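Local coordinates for uncharacterized protein (Bacteroides ovatus, PDB 4E6F) that is of unknown function but belongs to the DUF4468 family, whose domain has a TBP-like fold, at residues G16-V21 with V25-E30; R116-Y119 with E123-K126. One frame throughout, in Å; residues are numbered along the deposited sequence. Where two conformers were deposited one is given.

Contact 1 (G16-V21 with V25-E30); sequences GAVPEV and VVFSKE
The ring of Phe27 and the methyls of Val25 pack against the chain at Ala17, Val18 and Pro19 where the short strand 20-21 turns back on strand 24-32 as a tight antiparallel hairpin. The dense part is the side built on Val25 and Phe27. Val18 sets CG1 anti to its backbone N (chi1 177°), which brings that methyl to 3.8 Å from CG1 of Val25. Pro19 and Phe27 meet at about a right angle, CD of the proline lying 3.9 Å from CD2 of the ring. Helix 149-169, through Thr155 and Ala159, packs on the same phenylalanine. Looser contacts lie toward solvent: exposed Val21 meets buried Val26, CB of Val21 lying 4.1 Å from CG2 of Val26, and Glu20 forms the exposed margin of the Val25 face, its CG 4.5 Å from CG2 of Val25 in a non-hydrogen-bonded pair. In the backbone a single bond fastens the two segments just ahead of strand 20-21, N of Val26 giving a nearly straight bond (163°) to O of Pro19 at 3.0 Å. That oxygen also receives a CA-H contact from Val25. O of Ala17 sits at the edge of the Phe27 ring, near its plane, 3.3 Å from CE2.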
loop_
_atom_site.group_PDB
_atom_site.type_symbol
_atom_site.label_atom_id
_atom_site.label_comp_id
_atom_site.label_asym_id
_atom_site.label_seq_id
_atom_site.Cartn_x
_atom_site.Cartn_y
_atom_site.Cartn_z
ATOM N N GLY A 16 2.563 -7.346 -13.557
ATOM C CA GLY A 16 1.375 -6.773 -12.920
ATOM C C GLY A 16 1.418 -6.498 -11.422
ATOM O O GLY A 16 0.451 -5.955 -10.874
ATOM N N ALA A 17 2.518 -6.870 -10.728
ATOM C CA ALA A 17 2.584 -6.676 -9.275
ATOM C C ALA A 17 2.656 -5.202 -8.866
ATOM O O ALA A 17 2.285 -4.878 -7.736
ATOM C CB ALA A 17 3.782 -7.414 -8.715
ATOM N N VAL A 18 3.182 -4.322 -9.747
ATOM C CA VAL A 18 3.341 -2.894 -9.431
ATOM C C VAL A 18 2.570 -2.098 -10.506
ATOM O O VAL A 18 3.131 -1.767 -11.560
ATOM C CB VAL A 18 4.840 -2.479 -9.348
ATOM C CG1 VAL A 18 4.983 -0.972 -9.091
ATOM C CG2 VAL A 18 5.576 -3.280 -8.269
ATOM N N PRO A 19 1.269 -1.838 -10.292
ATOM C CA PRO A 19 0.495 -1.173 -11.335
ATOM C C PRO A 19 0.847 0.290 -11.476
ATOM O O PRO A 19 1.204 0.961 -10.497
ATOM C CB PRO A 19 -0.966 -1.331 -10.863
ATOM C CG PRO A 19 -0.938 -2.400 -9.785
ATOM C CD PRO A 19 0.418 -2.207 -9.146
ATOM N N GLU A 20 0.717 0.779 -12.711
ATOM C CA GLU A 20 0.948 2.180 -13.040
ATOM C C GLU A 20 -0.325 2.757 -13.630
ATOM O O GLU A 20 -0.993 2.105 -14.448
ATOM C CB GLU A 20 2.115 2.342 -14.010
ATOM C CG GLU A 20 3.439 1.963 -13.376
ATOM C CD GLU A 20 4.576 1.924 -14.374
ATOM O OE1 GLU A 20 4.954 3.006 -14.885
ATOM O OE2 GLU A 20 5.080 0.812 -14.657
ATOM N N VAL A 21 -0.677 3.965 -13.180
ATOM C CA VAL A 21 -1.858 4.704 -13.645
ATOM C C VAL A 21 -1.381 6.111 -13.976
ATOM O O VAL A 21 -0.827 6.780 -13.103
ATOM C CB VAL A 21 -3.026 4.719 -12.619
ATOM C CG1 VAL A 21 -4.204 5.552 -13.154
ATOM C CG2 VAL A 21 -3.476 3.311 -12.264
ATOM N N VAL A 25 2.857 5.048 -9.821
ATOM C CA VAL A 25 2.594 3.775 -9.152
ATOM C C VAL A 25 1.349 3.916 -8.292
ATOM O O VAL A 25 1.283 4.792 -7.412
ATOM C CB VAL A 25 3.808 3.298 -8.329
ATOM C CG1 VAL A 25 3.437 2.097 -7.445
ATOM C CG2 VAL A 25 4.963 2.946 -9.259
ATOM N N VAL A 26 0.362 3.042 -8.530
ATOM C CA VAL A 26 -0.857 3.029 -7.736
ATOM C C VAL A 26 -1.231 1.579 -7.470
ATOM O O VAL A 26 -1.601 0.878 -8.416
ATOM C CB VAL A 26 -2.028 3.761 -8.439
ATOM C CG1 VAL A 26 -3.296 3.735 -7.571
ATOM C CG2 VAL A 26 -1.659 5.204 -8.800
ATOM N N PHE A 27 -1.145 1.120 -6.222
ATOM C CA PHE A 27 -1.657 -0.220 -5.900
ATOM C C PHE A 27 -3.141 -0.070 -5.649
ATOM O O PHE A 27 -3.551 0.934 -5.071
ATOM C CB PHE A 27 -0.956 -0.800 -4.658
ATOM C CG PHE A 27 0.517 -1.065 -4.834
ATOM C CD1 PHE A 27 1.457 -0.082 -4.543
ATOM C CD2 PHE A 27 0.968 -2.301 -5.293
ATOM C CE1 PHE A 27 2.832 -0.329 -4.695
ATOM C CE2 PHE A 27 2.350 -2.549 -5.448
ATOM C CZ PHE A 27 3.267 -1.561 -5.150
ATOM N N SER A 28 -3.951 -1.013 -6.088
ATOM C CA SER A 28 -5.385 -0.861 -5.860
ATOM C C SER A 28 -6.077 -2.196 -5.655
ATOM O O SER A 28 -5.613 -3.248 -6.126
ATOM C CB SER A 28 -6.048 -0.118 -7.010
ATOM O OG SER A 28 -5.955 -0.859 -8.212
ATOM N N LYS A 29 -7.206 -2.133 -4.958
ATOM C CA LYS A 29 -8.047 -3.297 -4.758
ATOM C C LYS A 29 -9.461 -2.843 -4.652
ATOM O O LYS A 29 -9.769 -1.853 -3.957
ATOM C CB LYS A 29 -7.644 -4.099 -3.506
ATOM C CG LYS A 29 -8.358 -5.471 -3.353
ATOM C CD LYS A 29 -7.717 -6.551 -4.180
ATOM C CE LYS A 29 -6.483 -7.119 -3.530
ATOM N NZ LYS A 29 -5.763 -8.050 -4.435
ATOM N N GLU A 30 -10.333 -3.569 -5.348
ATOM C CA GLU A 30 -11.758 -3.321 -5.276
ATOM C C GLU A 30 -12.376 -4.319 -4.322
ATOM O O GLU A 30 -11.939 -5.496 -4.267
ATOM C CB GLU A 30 -12.446 -3.448 -6.643
ATOM C CG GLU A 30 -12.130 -2.339 -7.628
ATOM C CD GLU A 30 -12.711 -2.520 -9.019
ATOM O OE1 GLU A 30 -13.042 -3.669 -9.392
ATOM O OE2 GLU A 30 -12.817 -1.506 -9.746
#

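Contact 2 (R116-Y119 with E123-K126)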
loop_
_atom_site.group_PDB
_atom_site.type_symbol
_atom_site.label_atom_id
_atom_site.label_comp_id
_atom_site.label_asym_id
_atom_site.label_seq_id
_atom_site.Cartn_x
_atom_site.Cartn_y
_atom_site.Cartn_z
ATOM N N ARG A 116 6.831 7.209 -1.692
ATOM C CA ARG A 116 8.209 7.671 -1.756
ATOM C C ARG A 116 8.953 7.152 -0.550
ATOM O O ARG A 116 8.401 7.045 0.551
ATOM C CB ARG A 116 8.293 9.202 -1.868
ATOM C CG ARG A 116 7.678 9.939 -0.712
ATOM C CD ARG A 116 7.739 11.455 -0.906
ATOM N NE ARG A 116 6.986 12.127 0.151
ATOM C CZ ARG A 116 7.476 12.421 1.350
ATOM N NH1 ARG A 116 8.740 12.136 1.646
ATOM N NH2 ARG A 116 6.707 12.995 2.263
ATOM N N PHE A 117 10.217 6.851 -0.765
ATOM C CA PHE A 117 11.085 6.280 0.250
ATOM C C PHE A 117 12.141 7.253 0.687
ATOM O O PHE A 117 12.644 8.034 -0.135
ATOM C CB PHE A 117 11.784 5.038 -0.319
ATOM C CG PHE A 117 10.856 3.996 -0.903
ATOM C CD1 PHE A 117 10.125 3.145 -0.072
ATOM C CD2 PHE A 117 10.710 3.866 -2.282
ATOM C CE1 PHE A 117 9.245 2.189 -0.614
ATOM C CE2 PHE A 117 9.845 2.901 -2.827
ATOM C CZ PHE A 117 9.138 2.054 -1.989
ATOM N N THR A 118 12.470 7.208 1.983
ATOM C CA THR A 118 13.560 7.991 2.571
ATOM C C THR A 118 14.445 6.966 3.255
ATOM O O THR A 118 14.066 6.371 4.272
ATOM C CB THR A 118 13.054 9.095 3.490
ATOM O OG1 THR A 118 12.102 9.872 2.771
ATOM C CG2 THR A 118 14.195 9.998 3.979
ATOM N N TYR A 119 15.615 6.748 2.680
ATOM C CA TYR A 119 16.520 5.694 3.112
ATOM C C TYR A 119 17.800 6.266 3.699
ATOM O O TYR A 119 18.432 7.124 3.072
ATOM C CB TYR A 119 16.839 4.829 1.875
ATOM C CG TYR A 119 17.610 3.554 2.150
ATOM C CD1 TYR A 119 17.073 2.547 2.954
ATOM C CD2 TYR A 119 18.813 3.294 1.503
ATOM C CE1 TYR A 119 17.757 1.355 3.169
ATOM C CE2 TYR A 119 19.497 2.094 1.700
ATOM C CZ TYR A 119 18.945 1.116 2.506
ATOM O OH TYR A 119 19.615 -0.074 2.683
ATOM N N GLU A 123 18.710 9.593 1.396
ATOM C CA GLU A 123 18.470 9.061 0.063
ATOM C C GLU A 123 16.961 9.046 -0.178
ATOM O O GLU A 123 16.219 8.437 0.595
ATOM C CB GLU A 123 19.087 7.663 -0.087
ATOM C CG GLU A 123 20.588 7.626 0.186
ATOM C CD GLU A 123 21.208 6.238 0.222
ATOM O OE1 GLU A 123 20.706 5.332 -0.482
ATOM O OE2 GLU A 123 22.213 6.061 0.945
ATOM N N LYS A 124 16.511 9.772 -1.205
ATOM C CA LYS A 124 15.083 9.891 -1.524
ATOM C C LYS A 124 14.810 9.189 -2.825
ATOM O O LYS A 124 15.446 9.502 -3.833
ATOM C CB LYS A 124 14.662 11.379 -1.587
ATOM C CG LYS A 124 15.020 12.155 -0.327
ATOM C CD LYS A 124 13.816 12.634 0.446
ATOM C CE LYS A 124 14.231 13.575 1.551
ATOM N NZ LYS A 124 13.072 14.013 2.371
ATOM N N TYR A 125 13.865 8.228 -2.819
ATOM C CA TYR A 125 13.532 7.449 -4.014
ATOM C C TYR A 125 12.050 7.455 -4.276
ATOM O O TYR A 125 11.278 7.094 -3.387
ATOM C CB TYR A 125 13.973 5.971 -3.885
ATOM C CG TYR A 125 15.450 5.777 -3.633
ATOM C CD1 TYR A 125 16.384 5.992 -4.646
ATOM C CD2 TYR A 125 15.919 5.358 -2.389
ATOM C CE1 TYR A 125 17.752 5.821 -4.419
ATOM C CE2 TYR A 125 17.283 5.147 -2.162
ATOM C CZ TYR A 125 18.196 5.411 -3.170
ATOM O OH TYR A 125 19.548 5.222 -2.956
ATOM N N LYS A 126 11.639 7.857 -5.480
ATOM C CA LYS A 126 10.213 7.838 -5.848
ATOM C C LYS A 126 9.885 6.431 -6.346
ATOM O O LYS A 126 10.688 5.848 -7.088
ATOM C CB LYS A 126 9.898 8.881 -6.937
ATOM C CG LYS A 126 10.091 10.324 -6.493
ATOM C CD LYS A 126 9.806 11.283 -7.647
ATOM C CE LYS A 126 10.180 12.721 -7.343
ATOM N NZ LYS A 126 11.646 12.968 -7.472
HETATM O O HOH W 1 11.441 12.240 3.679
#
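Tyr119 and Glu123 run side by side and point the same way, with the plane of the phenol ring turned 78° from that of the carboxylate. This shared course brings OE1 of Glu123 to the edge of the tyrosine ring, in its plane, 3.4 Å from CD2. In one of the two conformers of Tyr125, its OH donates to OE1 of Glu123 at 2.7 Å, on the anti side of the carboxylate and 25° out of its plane, which would help restrain the acid's rotation. In that conformer CB of Tyr119 lies at the edge of the Tyr125 ring, 4.1 Å from CE2. With CG anti to the backbone N (chi1 -172°), Tyr119 reaches beyond this group, and its hydroxyl is hydrogen-bonded to Asp91 and to Lys150. Phe117 meets the facing strand through CD2, 4.2 Å from CB of Tyr125, while Trp151 meets both Phe117 and Tyr119 edge to face. Phe117, Tyr119, Glu123 and Tyr125 stand on one face of an antiparallel beta hairpin of strands 107-119 and 123-126, in which Phe117 with Tyr125 and Tyr119 with Glu123 are the hydrogen-bonded pairs; N of Phe117 reaches O of Tyr125 at 2.8 Å. On the other face Thr118 and Lys124 lie alongside each other, OG1 of the threonine 4.0 Å from CD of the lysine, and a water joins their polar ends: it is 2.6 Å from OG1 of Thr118 and accepts from NZ of Lys124 at 2.7 Å. NH1 of Arg116 adds a weak bond to this water, which lies in the guanidinium plane at its edge.

How the contacts relate
From the N terminus, the chain first closes a short loop at contact 1, where strand 20-21 folds onto the start of strand 24-32. It then runs through helix 38-54 and strands 62-67, 72-85 and 90-104 before contact 2 closes a second short loop, between the end of strand 107-119 and strand 123-126. The two loops follow in series and neither nest nor cross. Their centres are 19 Å apart and their nearest atoms about 7 Å, yet strands 24-32 and 107-119 are antiparallel neighbours, so both hairpins belong to one sheet. The one helix 149-169 packs against both hairpins and so ties these two parts of the sheet together.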